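PDB 4HMX: dihydrophenazinedicarboxylate synthase from Burkholderia, which catalyses FMN-dependent oxidations by molecular oxygen in the terminal steps of phenazine antibiotic biosynthesis, releasing hydrogen peroxide. Local coordinates for residues Lys127-Arg132 against Pro173-Tyr178. Sequence-based numbering, arbitrary orientation.
Sequences KLWFGR and PRFVGY. With WUB ((1R,10aS)-1,2,10,10a-tetrahydrophenazine-1-carboxylic acid), chain D.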
ATOM      1  N   LYS B 127     -16.604  21.277   6.240  1.00 34.23           N
ATOM      2  CA  LYS B 127     -15.387  22.052   6.162  1.00 35.27           C
ATOM      3  C   LYS B 127     -14.431  21.410   5.120  1.00 35.45           C
ATOM      4  O   LYS B 127     -13.832  22.107   4.307  1.00 35.62           O
ATOM      5  CB  LYS B 127     -14.778  22.225   7.563  1.00 37.16           C
ATOM      6  CG  LYS B 127     -13.475  22.967   7.616  1.00 39.34           C
ATOM      7  N   LEU B 128     -14.335  20.077   5.087  1.00 34.18           N
ATOM      8  CA  LEU B 128     -13.505  19.413   4.080  1.00 32.43           C
ATOM      9  C   LEU B 128     -13.970  19.656   2.647  1.00 31.87           C
ATOM     10  O   LEU B 128     -13.165  19.893   1.729  1.00 32.51           O
ATOM     11  CB  LEU B 128     -13.465  17.902   4.338  1.00 32.07           C
ATOM     12  CG  LEU B 128     -12.603  17.551   5.539  1.00 32.63           C
ATOM     13  CD1 LEU B 128     -12.868  16.131   6.060  1.00 34.13           C
ATOM     14  CD2 LEU B 128     -11.122  17.694   5.170  1.00 34.76           C
ATOM     15  N   TRP B 129     -15.262  19.550   2.448  1.00 29.46           N
ATOM     16  CA  TRP B 129     -15.842  19.895   1.148  1.00 29.74           C
ATOM     17  C   TRP B 129     -15.534  21.317   0.751  1.00 34.33           C
ATOM     18  O   TRP B 129     -15.117  21.529  -0.388  1.00 34.76           O
ATOM     19  CB  TRP B 129     -17.342  19.629   1.141  1.00 29.73           C
ATOM     20  CG  TRP B 129     -18.130  19.841  -0.185  1.00 28.59           C
ATOM     21  CD1 TRP B 129     -19.037  20.858  -0.465  1.00 29.93           C
ATOM     22  CD2 TRP B 129     -18.138  18.981  -1.319  1.00 28.44           C
ATOM     23  NE1 TRP B 129     -19.580  20.690  -1.731  1.00 31.07           N
ATOM     24  CE2 TRP B 129     -19.051  19.542  -2.274  1.00 31.73           C
ATOM     25  CE3 TRP B 129     -17.467  17.793  -1.634  1.00 29.55           C
ATOM     26  CZ2 TRP B 129     -19.302  18.949  -3.504  1.00 30.29           C
ATOM     27  CZ3 TRP B 129     -17.690  17.218  -2.858  1.00 27.56           C
ATOM     28  CH2 TRP B 129     -18.629  17.792  -3.792  1.00 29.19           C
ATOM     29  N   PHE B 130     -15.710  22.279   1.658  1.00 37.56           N
ATOM     30  CA  PHE B 130     -15.416  23.704   1.350  1.00 43.21           C
ATOM     31  C   PHE B 130     -13.947  23.988   0.978  1.00 46.42           C
ATOM     32  O   PHE B 130     -13.621  25.010   0.332  1.00 48.70           O
ATOM     33  CB  PHE B 130     -15.778  24.610   2.536  1.00 46.50           C
ATOM     34  CG  PHE B 130     -17.222  24.592   2.909  1.00 49.52           C
ATOM     35  CD1 PHE B 130     -18.194  24.202   1.996  1.00 51.36           C
ATOM     36  CD2 PHE B 130     -17.613  24.983   4.194  1.00 51.92           C
ATOM     37  CE1 PHE B 130     -19.528  24.186   2.347  1.00 53.58           C
ATOM     38  CE2 PHE B 130     -18.949  24.973   4.568  1.00 53.49           C
ATOM     39  CZ  PHE B 130     -19.921  24.580   3.641  1.00 54.15           C
ATOM     40  N   GLY B 131     -13.041  23.123   1.401  1.00 45.57           N
ATOM     41  CA  GLY B 131     -11.643  23.334   1.095  1.00 45.24           C
ATOM     42  C   GLY B 131     -11.264  22.918  -0.303  1.00 43.84           C
ATOM     43  O   GLY B 131     -10.114  23.132  -0.716  1.00 44.48           O
ATOM     44  N   ARG B 132     -12.200  22.315  -1.038  1.00 39.68           N
ATOM     45  CA  ARG B 132     -11.895  21.851  -2.393  1.00 38.82           C
ATOM     46  C   ARG B 132     -12.370  22.834  -3.473  1.00 36.49           C
ATOM     47  O   ARG B 132     -13.190  23.696  -3.205  1.00 37.16           O
ATOM     48  CB  ARG B 132     -12.543  20.490  -2.655  1.00 39.60           C
ATOM     49  CG  ARG B 132     -12.379  19.434  -1.531  1.00 43.00           C
ATOM     50  CD  ARG B 132     -10.936  19.175  -1.236  1.00 45.12           C
ATOM     51  NE  ARG B 132     -10.236  18.562  -2.367  1.00 47.15           N
ATOM     52  CZ  ARG B 132      -9.974  17.252  -2.462  1.00 49.72           C
ATOM     53  NH1 ARG B 132     -10.383  16.416  -1.487  1.00 50.92           N
ATOM     54  NH2 ARG B 132      -9.293  16.770  -3.522  1.00 49.37           N
ATOM     55  N   PRO B 173     -24.133  13.545   0.276  1.00 25.78           N
ATOM     56  CA  PRO B 173     -23.970  12.871   1.575  1.00 25.32           C
ATOM     57  C   PRO B 173     -22.903  11.793   1.560  1.00 25.12           C
ATOM     58  O   PRO B 173     -22.348  11.540   2.622  1.00 25.75           O
ATOM     59  CB  PRO B 173     -25.366  12.272   1.872  1.00 27.71           C
ATOM     60  CG  PRO B 173     -26.183  12.424   0.526  1.00 30.06           C
ATOM     61  CD  PRO B 173     -25.549  13.586  -0.190  1.00 27.62           C
ATOM     62  N   ARG B 174     -22.618  11.201   0.407  1.00 23.91           N
ATOM     63  CA  ARG B 174     -21.553  10.206   0.350  1.00 22.80           C
ATOM     64  C   ARG B 174     -20.177  10.815   0.495  1.00 21.59           C
ATOM     65  O   ARG B 174     -19.226  10.057   0.678  1.00 22.67           O
ATOM     66  CB  ARG B 174     -21.628   9.425  -0.951  1.00 23.69           C
ATOM     67  CG  ARG B 174     -21.330  10.240  -2.216  1.00 22.14           C
ATOM     68  CD  ARG B 174     -21.553   9.387  -3.467  1.00 23.58           C
ATOM     69  NE  ARG B 174     -21.317  10.139  -4.694  1.00 24.53           N
ATOM     70  CZ  ARG B 174     -22.205  10.948  -5.260  1.00 26.17           C
ATOM     71  NH1 ARG B 174     -23.401  11.147  -4.718  1.00 25.50           N
ATOM     72  NH2 ARG B 174     -21.868  11.605  -6.367  1.00 27.40           N
ATOM     73  N   PHE B 175     -20.017  12.137   0.317  1.00 21.16           N
ATOM     74  CA  PHE B 175     -18.663  12.685   0.437  1.00 22.15           C
ATOM     75  C   PHE B 175     -18.387  12.902   1.903  1.00 20.69           C
ATOM     76  O   PHE B 175     -19.035  13.718   2.539  1.00 22.51           O
ATOM     77  CB  PHE B 175     -18.488  13.998  -0.350  1.00 23.28           C
ATOM     78  CG  PHE B 175     -17.103  14.563  -0.255  1.00 25.73           C
ATOM     79  CD1 PHE B 175     -16.785  15.394   0.792  1.00 25.42           C
ATOM     80  CD2 PHE B 175     -16.153  14.318  -1.230  1.00 27.75           C
ATOM     81  CE1 PHE B 175     -15.517  15.903   0.916  1.00 27.58           C
ATOM     82  CE2 PHE B 175     -14.835  14.839  -1.126  1.00 29.28           C
ATOM     83  CZ  PHE B 175     -14.526  15.622  -0.067  1.00 28.99           C
ATOM     84  N   VAL B 176     -17.421  12.174   2.451  1.00 21.94           N
ATOM     85  CA  VAL B 176     -17.242  12.134   3.909  1.00 22.87           C
ATOM     86  C   VAL B 176     -15.742  12.041   4.275  1.00 21.69           C
ATOM     87  O   VAL B 176     -14.925  11.609   3.466  1.00 21.96           O
ATOM     88  CB  VAL B 176     -18.000  10.930   4.549  1.00 24.28           C
ATOM     89  CG1 VAL B 176     -19.476  11.045   4.270  1.00 26.71           C
ATOM     90  CG2 VAL B 176     -17.466   9.580   4.046  1.00 27.03           C
ATOM     91  N   GLY B 177     -15.422  12.444   5.489  1.00 21.80           N
ATOM     92  CA  GLY B 177     -14.083  12.257   6.011  1.00 21.06           C
ATOM     93  C   GLY B 177     -14.076  11.156   7.035  1.00 20.20           C
ATOM     94  O   GLY B 177     -15.105  10.864   7.671  1.00 21.82           O
ATOM     95  N   TYR B 178     -12.910  10.556   7.175  1.00 19.15           N
ATOM     96  CA  TYR B 178     -12.589   9.592   8.215  1.00 18.90           C
ATOM     97  C   TYR B 178     -11.292  10.009   8.881  1.00 18.76           C
ATOM     98  O   TYR B 178     -10.463  10.691   8.280  1.00 18.07           O
ATOM     99  CB  TYR B 178     -12.363   8.205   7.643  1.00 20.41           C
ATOM    100  CG  TYR B 178     -13.577   7.598   7.016  1.00 20.86           C
ATOM    101  CD1 TYR B 178     -14.479   6.840   7.752  1.00 24.55           C
ATOM    102  CD2 TYR B 178     -13.841   7.798   5.697  1.00 24.30           C
ATOM    103  CE1 TYR B 178     -15.564   6.309   7.142  1.00 27.60           C
ATOM    104  CE2 TYR B 178     -14.943   7.279   5.104  1.00 26.30           C
ATOM    105  CZ  TYR B 178     -15.790   6.557   5.806  1.00 27.22           C
ATOM    106  OH  TYR B 178     -16.891   6.080   5.118  1.00 31.04           O
TER
HETATM  107  O01 WUB D 302      -6.706  15.139  -5.328  1.00 52.93           O
HETATM  108  C02 WUB D 302      -5.893  14.140  -5.109  1.00 49.93           C
HETATM  109  O03 WUB D 302      -4.687  13.982  -4.666  1.00 51.64           O
HETATM  110  C04 WUB D 302      -6.508  12.800  -5.491  1.00 44.13           C
HETATM  111  C05 WUB D 302      -5.961  12.353  -6.848  1.00 42.82           C
HETATM  112  C06 WUB D 302      -6.706  11.315  -7.661  1.00 40.14           C
HETATM  113  C07 WUB D 302      -8.015  10.973  -7.387  1.00 39.06           C
HETATM  114  C08 WUB D 302      -8.700  11.628  -6.245  1.00 39.82           C
HETATM  115  N09 WUB D 302      -9.981  11.273  -5.931  1.00 40.20           N
HETATM  116  C10 WUB D 302     -10.702  11.818  -4.816  1.00 39.54           C
HETATM  117  C11 WUB D 302     -12.047  11.453  -4.547  1.00 39.22           C
HETATM  118  C12 WUB D 302     -12.699  11.940  -3.362  1.00 39.22           C
HETATM  119  C13 WUB D 302     -12.040  12.785  -2.458  1.00 39.46           C
HETATM  120  C14 WUB D 302     -10.709  13.119  -2.714  1.00 39.14           C
HETATM  121  C15 WUB D 302     -10.042  12.612  -3.930  1.00 39.37           C
HETATM  122  N16 WUB D 302      -8.655  12.933  -4.185  1.00 41.28           N
HETATM  123  C17 WUB D 302      -8.035  12.799  -5.505  1.00 41.22           C
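Phe175 turns one face of its ring to Trp129. The six-membered part of the indole meets that face edge-on, with centroids 4.8 Å apart and planes at 65°, a T-shaped stack. Trp129 CE3 stands over the centre of the phenyl ring, 3.5 Å from Phe175 CG. With chi1 at -179° Phe175 extends its ring away from the backbone N, across to the helix. At the edge of this ring, near its plane, lies Arg132 NH1, 4.5 Å from Phe175 CZ. The bound tetrahydrophenazine comes in obliquely, its C13 3.7 Å from Phe175 CE2. It also meets the edge of the Arg132 guanidinium, with NH1 3.5 Å from ligand C14. Arg132 is assigned to substrate binding by similarity, and its place beside this ligand is consistent with that. Its chain bends at chi2 and chi3 to bring the guanidinium there. The contact sets the C-terminal part of helix 122-130, with Arg132 following, against strand 175-182 of the antiparallel sheet in the FMN-binding split barrel of the pyridoxamine 5'-phosphate oxidase family. Two residues along the strand from Phe175, Gly177 CA lies 4.1 Å from Leu128 CD1. There the leucine methyl packs directly on the backbone. Leu128 also touches Cys81, an FMN-binding residue. The indole is also held from outside the contact: Trp129 NE1 bonds to Leu169 O, and His137 stacks with the ring.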